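Local coordinates for protein transcriptional activator TenA-1 (Sulfolobus solfataricus P2, PDB 2QZC) that is a putative TenA-like thiaminase with a heme oxygenase-like fold, probably acting in thiamin salvage or degradation, at residues A[25-28]-A[29-33]; A[113-116]-A[117-121]. One frame throughout, in Å; residues are numbered along the deposited sequence.

Interaction 1 (A[25-28]-A[29-33]); sequences HEFI and LKMRD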
loop_
_atom_site.group_PDB
_atom_site.type_symbol
_atom_site.label_atom_id
_atom_site.label_comp_id
_atom_site.label_asym_id
_atom_site.label_seq_id
_atom_site.Cartn_x
_atom_site.Cartn_y
_atom_site.Cartn_z
ATOM N N HIS A 25 -20.028 -11.206 -21.205
ATOM C CA HIS A 25 -19.261 -12.226 -21.923
ATOM C C HIS A 25 -19.874 -13.629 -21.735
ATOM O O HIS A 25 -20.448 -13.913 -20.688
ATOM C CB HIS A 25 -17.816 -12.256 -21.362
ATOM C CG HIS A 25 -16.836 -12.962 -22.236
ATOM N ND1 HIS A 25 -16.695 -14.338 -22.280
ATOM C CD2 HIS A 25 -15.906 -12.452 -23.077
ATOM C CE1 HIS A 25 -15.744 -14.633 -23.154
ATOM N NE2 HIS A 25 -15.254 -13.502 -23.655
ATOM N N GLU A 26 -19.718 -14.471 -22.755
ATOM C CA GLU A 26 -20.124 -15.887 -22.715
ATOM C C GLU A 26 -19.746 -16.551 -21.385
ATOM O O GLU A 26 -20.537 -17.278 -20.786
ATOM C CB GLU A 26 -19.475 -16.641 -23.867
ATOM C CG GLU A 26 -19.745 -18.149 -23.910
ATOM C CD GLU A 26 -19.111 -18.848 -25.098
ATOM O OE1 GLU A 26 -18.483 -18.191 -25.958
ATOM O OE2 GLU A 26 -19.242 -20.092 -25.144
ATOM N N PHE A 27 -18.519 -16.327 -20.924
ATOM C CA PHE A 27 -18.030 -16.909 -19.669
ATOM C C PHE A 27 -18.985 -16.557 -18.524
ATOM O O PHE A 27 -19.327 -17.412 -17.708
ATOM C CB PHE A 27 -16.615 -16.381 -19.366
ATOM C CG PHE A 27 -15.938 -17.021 -18.180
ATOM C CD1 PHE A 27 -16.228 -16.623 -16.861
ATOM C CD2 PHE A 27 -14.936 -17.959 -18.359
ATOM C CE1 PHE A 27 -15.545 -17.173 -15.762
ATOM C CE2 PHE A 27 -14.260 -18.516 -17.272
ATOM C CZ PHE A 27 -14.579 -18.123 -15.964
ATOM N N ILE A 28 -19.364 -15.287 -18.438
ATOM C CA ILE A 28 -20.277 -14.789 -17.407
ATOM C C ILE A 28 -21.697 -15.341 -17.572
ATOM O O ILE A 28 -22.334 -15.712 -16.571
ATOM C CB ILE A 28 -20.300 -13.247 -17.415
ATOM C CG1 ILE A 28 -18.926 -12.761 -16.916
ATOM C CG2 ILE A 28 -21.485 -12.662 -16.598
ATOM C CD1 ILE A 28 -18.672 -11.291 -17.309
ATOM N N LEU A 29 -22.188 -15.396 -18.809
ATOM C CA LEU A 29 -23.518 -15.970 -19.075
ATOM C C LEU A 29 -23.569 -17.421 -18.637
ATOM O O LEU A 29 -24.594 -17.859 -18.085
ATOM C CB LEU A 29 -23.875 -15.852 -20.557
ATOM C CG LEU A 29 -23.912 -14.446 -21.171
ATOM C CD1 LEU A 29 -24.330 -14.455 -22.688
ATOM C CD2 LEU A 29 -24.782 -13.499 -20.337
ATOM N N LYS A 30 -22.474 -18.165 -18.828
ATOM C CA LYS A 30 -22.399 -19.571 -18.421
ATOM C C LYS A 30 -22.256 -19.713 -16.910
ATOM O O LYS A 30 -22.677 -20.727 -16.348
ATOM C CB LYS A 30 -21.336 -20.345 -19.172
ATOM C CG LYS A 30 -21.605 -20.403 -20.673
ATOM C CD LYS A 30 -20.636 -21.288 -21.420
ATOM C CE LYS A 30 -20.985 -22.773 -21.237
ATOM N NZ LYS A 30 -22.373 -23.167 -21.729
HETATM N N MSE A 31 -21.653 -18.723 -16.231
HETATM C CA MSE A 31 -21.676 -18.722 -14.753
HETATM C C MSE A 31 -23.112 -18.511 -14.240
HETATM O O MSE A 31 -23.555 -19.180 -13.304
HETATM C CB MSE A 31 -20.734 -17.670 -14.119
HETATM C CG MSE A 31 -19.310 -18.091 -14.167
HETATM SE SE MSE A 31 -18.219 -17.023 -12.947
HETATM C CE MSE A 31 -18.353 -15.415 -13.813
ATOM N N ARG A 32 -23.813 -17.570 -14.855
ATOM C CA ARG A 32 -25.177 -17.205 -14.444
ATOM C C ARG A 32 -26.134 -18.380 -14.632
ATOM O O ARG A 32 -26.992 -18.574 -13.763
ATOM C CB ARG A 32 -25.686 -15.979 -15.209
ATOM C CG ARG A 32 -27.156 -15.580 -14.935
ATOM C CD ARG A 32 -27.403 -15.221 -13.522
ATOM N NE ARG A 32 -28.812 -14.909 -13.291
ATOM C CZ ARG A 32 -29.779 -15.813 -13.125
ATOM N NH1 ARG A 32 -29.555 -17.123 -13.215
ATOM N NH2 ARG A 32 -31.029 -15.392 -12.900
ATOM N N ASP A 33 -26.031 -19.128 -15.729
ATOM C CA ASP A 33 -26.942 -20.303 -15.916
ATOM C C ASP A 33 -26.385 -21.569 -15.307
ATOM O O ASP A 33 -26.995 -22.630 -15.398
ATOM C CB ASP A 33 -27.405 -20.465 -17.375
ATOM C CG ASP A 33 -26.362 -20.944 -18.329
ATOM O OD1 ASP A 33 -25.276 -21.378 -17.959
ATOM O OD2 ASP A 33 -26.682 -20.908 -19.553
#

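Interaction 2 (A[113-116]-A[117-121]); sequences YAYT and RHLYY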
loop_
_atom_site.group_PDB
_atom_site.type_symbol
_atom_site.label_atom_id
_atom_site.label_comp_id
_atom_site.label_asym_id
_atom_site.label_seq_id
_atom_site.Cartn_x
_atom_site.Cartn_y
_atom_site.Cartn_z
ATOM N N TYR A 113 -0.431 -12.395 -18.933
ATOM C CA TYR A 113 0.924 -11.818 -18.907
ATOM C C TYR A 113 0.895 -10.374 -19.390
ATOM O O TYR A 113 1.372 -9.419 -18.756
ATOM C CB TYR A 113 1.913 -12.663 -19.729
ATOM C CG TYR A 113 3.333 -12.161 -19.506
ATOM C CD1 TYR A 113 4.034 -12.510 -18.374
ATOM C CD2 TYR A 113 3.940 -11.314 -20.382
ATOM C CE1 TYR A 113 5.298 -12.014 -18.113
ATOM C CE2 TYR A 113 5.233 -10.792 -20.122
ATOM C CZ TYR A 113 5.900 -11.174 -18.996
ATOM O OH TYR A 113 7.130 -10.632 -18.696
ATOM N N ALA A 114 0.282 -10.167 -20.555
ATOM C CA ALA A 114 0.186 -8.832 -21.128
ATOM C C ALA A 114 -0.577 -7.854 -20.234
ATOM O O ALA A 114 -0.175 -6.687 -20.064
ATOM C CB ALA A 114 -0.522 -8.920 -22.520
ATOM N N TYR A 115 -1.684 -8.314 -19.683
ATOM C CA TYR A 115 -2.563 -7.481 -18.867
ATOM C C TYR A 115 -1.834 -7.022 -17.600
ATOM O O TYR A 115 -1.848 -5.816 -17.228
ATOM C CB TYR A 115 -3.841 -8.221 -18.558
ATOM C CG TYR A 115 -5.005 -7.433 -17.966
ATOM C CD1 TYR A 115 -5.004 -6.046 -17.784
ATOM C CD2 TYR A 115 -6.199 -8.116 -17.709
ATOM C CE1 TYR A 115 -6.113 -5.366 -17.277
ATOM C CE2 TYR A 115 -7.322 -7.431 -17.232
ATOM C CZ TYR A 115 -7.278 -6.050 -17.016
ATOM O OH TYR A 115 -8.392 -5.402 -16.521
ATOM N N THR A 116 -1.185 -7.981 -16.946
ATOM C CA THR A 116 -0.408 -7.596 -15.756
ATOM C C THR A 116 0.711 -6.612 -16.109
ATOM O O THR A 116 0.943 -5.657 -15.378
ATOM C CB THR A 116 0.105 -8.818 -14.985
ATOM O OG1 THR A 116 1.000 -9.566 -15.816
ATOM C CG2 THR A 116 -1.041 -9.677 -14.443
ATOM N N ARG A 117 1.436 -6.847 -17.217
ATOM C CA ARG A 117 2.499 -5.919 -17.602
ATOM C C ARG A 117 1.968 -4.535 -17.970
ATOM O O ARG A 117 2.651 -3.509 -17.752
ATOM C CB ARG A 117 3.439 -6.529 -18.658
ATOM C CG ARG A 117 4.557 -7.354 -18.072
ATOM C CD ARG A 117 4.119 -8.462 -17.150
ATOM N NE ARG A 117 5.258 -9.214 -16.636
ATOM C CZ ARG A 117 5.184 -10.087 -15.635
ATOM N NH1 ARG A 117 4.042 -10.358 -15.029
ATOM N NH2 ARG A 117 6.280 -10.727 -15.286
ATOM N N HIS A 118 0.757 -4.484 -18.515
ATOM C CA HIS A 118 0.032 -3.213 -18.814
ATOM C C HIS A 118 -0.180 -2.413 -17.507
ATOM O O HIS A 118 0.117 -1.223 -17.429
ATOM C CB HIS A 118 -1.299 -3.605 -19.485
ATOM C CG HIS A 118 -2.339 -2.531 -19.627
ATOM N ND1 HIS A 118 -2.266 -1.505 -20.550
ATOM C CD2 HIS A 118 -3.553 -2.426 -19.032
ATOM C CE1 HIS A 118 -3.399 -0.819 -20.497
ATOM N NE2 HIS A 118 -4.195 -1.361 -19.600
ATOM N N LEU A 119 -0.686 -3.077 -16.458
ATOM C CA LEU A 119 -0.907 -2.398 -15.156
ATOM C C LEU A 119 0.411 -1.895 -14.584
ATOM O O LEU A 119 0.473 -0.780 -14.095
ATOM C CB LEU A 119 -1.620 -3.310 -14.153
ATOM C CG LEU A 119 -3.022 -3.745 -14.558
ATOM C CD1 LEU A 119 -3.578 -4.661 -13.452
ATOM C CD2 LEU A 119 -3.949 -2.551 -14.782
ATOM N N TYR A 120 1.472 -2.731 -14.623
ATOM C CA TYR A 120 2.749 -2.262 -14.116
ATOM C C TYR A 120 3.271 -1.054 -14.876
ATOM O O TYR A 120 3.872 -0.136 -14.263
ATOM C CB TYR A 120 3.815 -3.381 -14.137
ATOM C CG TYR A 120 3.723 -4.448 -13.061
ATOM C CD1 TYR A 120 4.006 -4.132 -11.746
ATOM C CD2 TYR A 120 3.398 -5.792 -13.351
ATOM C CE1 TYR A 120 4.005 -5.103 -10.775
ATOM C CE2 TYR A 120 3.397 -6.767 -12.376
ATOM C CZ TYR A 120 3.648 -6.401 -11.062
ATOM O OH TYR A 120 3.666 -7.384 -10.107
ATOM N N TYR A 121 3.127 -1.052 -16.200
ATOM C CA TYR A 121 3.636 0.023 -17.032
ATOM C C TYR A 121 3.073 1.357 -16.563
ATOM O O TYR A 121 3.844 2.317 -16.318
ATOM C CB TYR A 121 3.326 -0.247 -18.522
ATOM C CG TYR A 121 3.704 0.928 -19.402
ATOM C CD1 TYR A 121 5.015 1.154 -19.718
ATOM C CD2 TYR A 121 2.766 1.791 -19.908
ATOM C CE1 TYR A 121 5.406 2.252 -20.497
ATOM C CE2 TYR A 121 3.143 2.896 -20.686
ATOM C CZ TYR A 121 4.462 3.105 -20.989
ATOM O OH TYR A 121 4.833 4.194 -21.762
#

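Interaction 1 (A[25-28]-A[29-33])
F27 and M31, one turn apart on helix 26-32, make the main apolar contact. M31 is a selenomethionine, and its terminal methyl does the touching. CE meets the edge of the F27 ring, near the ring plane, with M31 CE 3.8 Å from F27 CE1. The selenium stands oblique to the ring, 5.1 Å from the F27 centroid, in a Met-aromatic contact. The bend at the end of the M31 chain (chi3 -67°) turns CE back to the ring. I28 CG1 crosses M31 obliquely and reaches the same methyl, 4.1 Å from M31 CE. F27 also stacks on W203, and M31 packs on Y156 and W159. This face of the helix is therefore buried.

E26 and K30 run side by side on the exposed side and point the same way. Their stems touch loosely, E26 CG to K30 CD 4.1 Å. E26 OE2 and K30 NZ are 5.6 Å apart, too far for a salt bridge, so any attraction is probably weak. E26 also has a second conformer. K30 bends at its last two torsions, and its amine bonds to S35 instead.

Backbone bonds run through the turn. L29 N donates to H25 O, and K30 N to E26 O. R32 N lies 2.9 Å from its acceptor, I28 O. M31 N to F27 O is less straight, with an N-H...O angle of 144°.

The cap completes the helix start. H25 ND1 accepts from F27 N at 3.0 Å, nearly straight at 171°, with the donor in the plane of the imidazole. H25 NE2 bonds to D204 of helix 186-208. The ring is thus fixed at both nitrogens, which is consistent with a proton on NE2. The arrangement is a histidine N-cap on a short amphipathic helix, packed within an all-helical heme oxygenase-like fold.

Interaction 2 (A[113-116]-A[117-121])
In one of its two deposited conformers, R117 folds back over Y113, one turn earlier on helix 110-125. Its CD sits over a face of the phenol ring, offset toward the rim, in a CH-pi contact of 3.9 Å from R117 CD to the Y113 centroid. The guanidinium continues across the ring's CE1 side, its plane 36° from the ring's, so this is not a flat stack. Its approach there is uncomfortably close and remains doubtful. The bend at chi2 (55°) brings the R117 chain back along the helix.

T116 OG1 meets the guanidinium at its edge, close to its plane. In this conformer R117 NH1 donates to T116 OG1 at 3.2 Å. The T116 torsion (chi1 63°) turns OG1 back toward the preceding turn, where N112 O is its hydrogen-bond partner.

Y115, H118 and L119 are buried under helices 186-208, 127-148 and 38-63. Y115 CD1 meets H118 CD2 at 4.1 Å, with that carbon at the edge of the phenol ring. L119 CD2 lies 4.3 Å from Y115 CE1, oblique to the ring. F198 meets both Y115 and H118. By contrast, Y113 and R117 are partly exposed, and R117 is mobile.

Four backbone bonds, from R117 N to Y113 O through Y120 N to T116 O, carry the turn beneath. The chemistry implies that Y115 and H118 are fixed by polar bonds to helix 186-208, at E199 and S195. The arginine is held more loosely, by an aromatic face, the T116 hydroxyl and weak partners in Y108 and D54.

Overall arrangement
Interaction 1 comes first along the chain, on the short helix 26-32. Interaction 2 follows on the longer helix 110-125. Their centres are about 25 Å apart, their nearest atoms about 12 Å, and they do not touch. Both are single-helix contacts in the same all-helical TenA-like fold. Helix 186-208 links them: its W203 and D204 meet 25-28, while S195, F198 and E199 meet 113-121. Helix 127-148 also packs against both, through V144 and Y147 near interaction 1 and A133 and C137 near interaction 2. The two sites therefore tie separate parts of the helical bundle to the same pair of long helices.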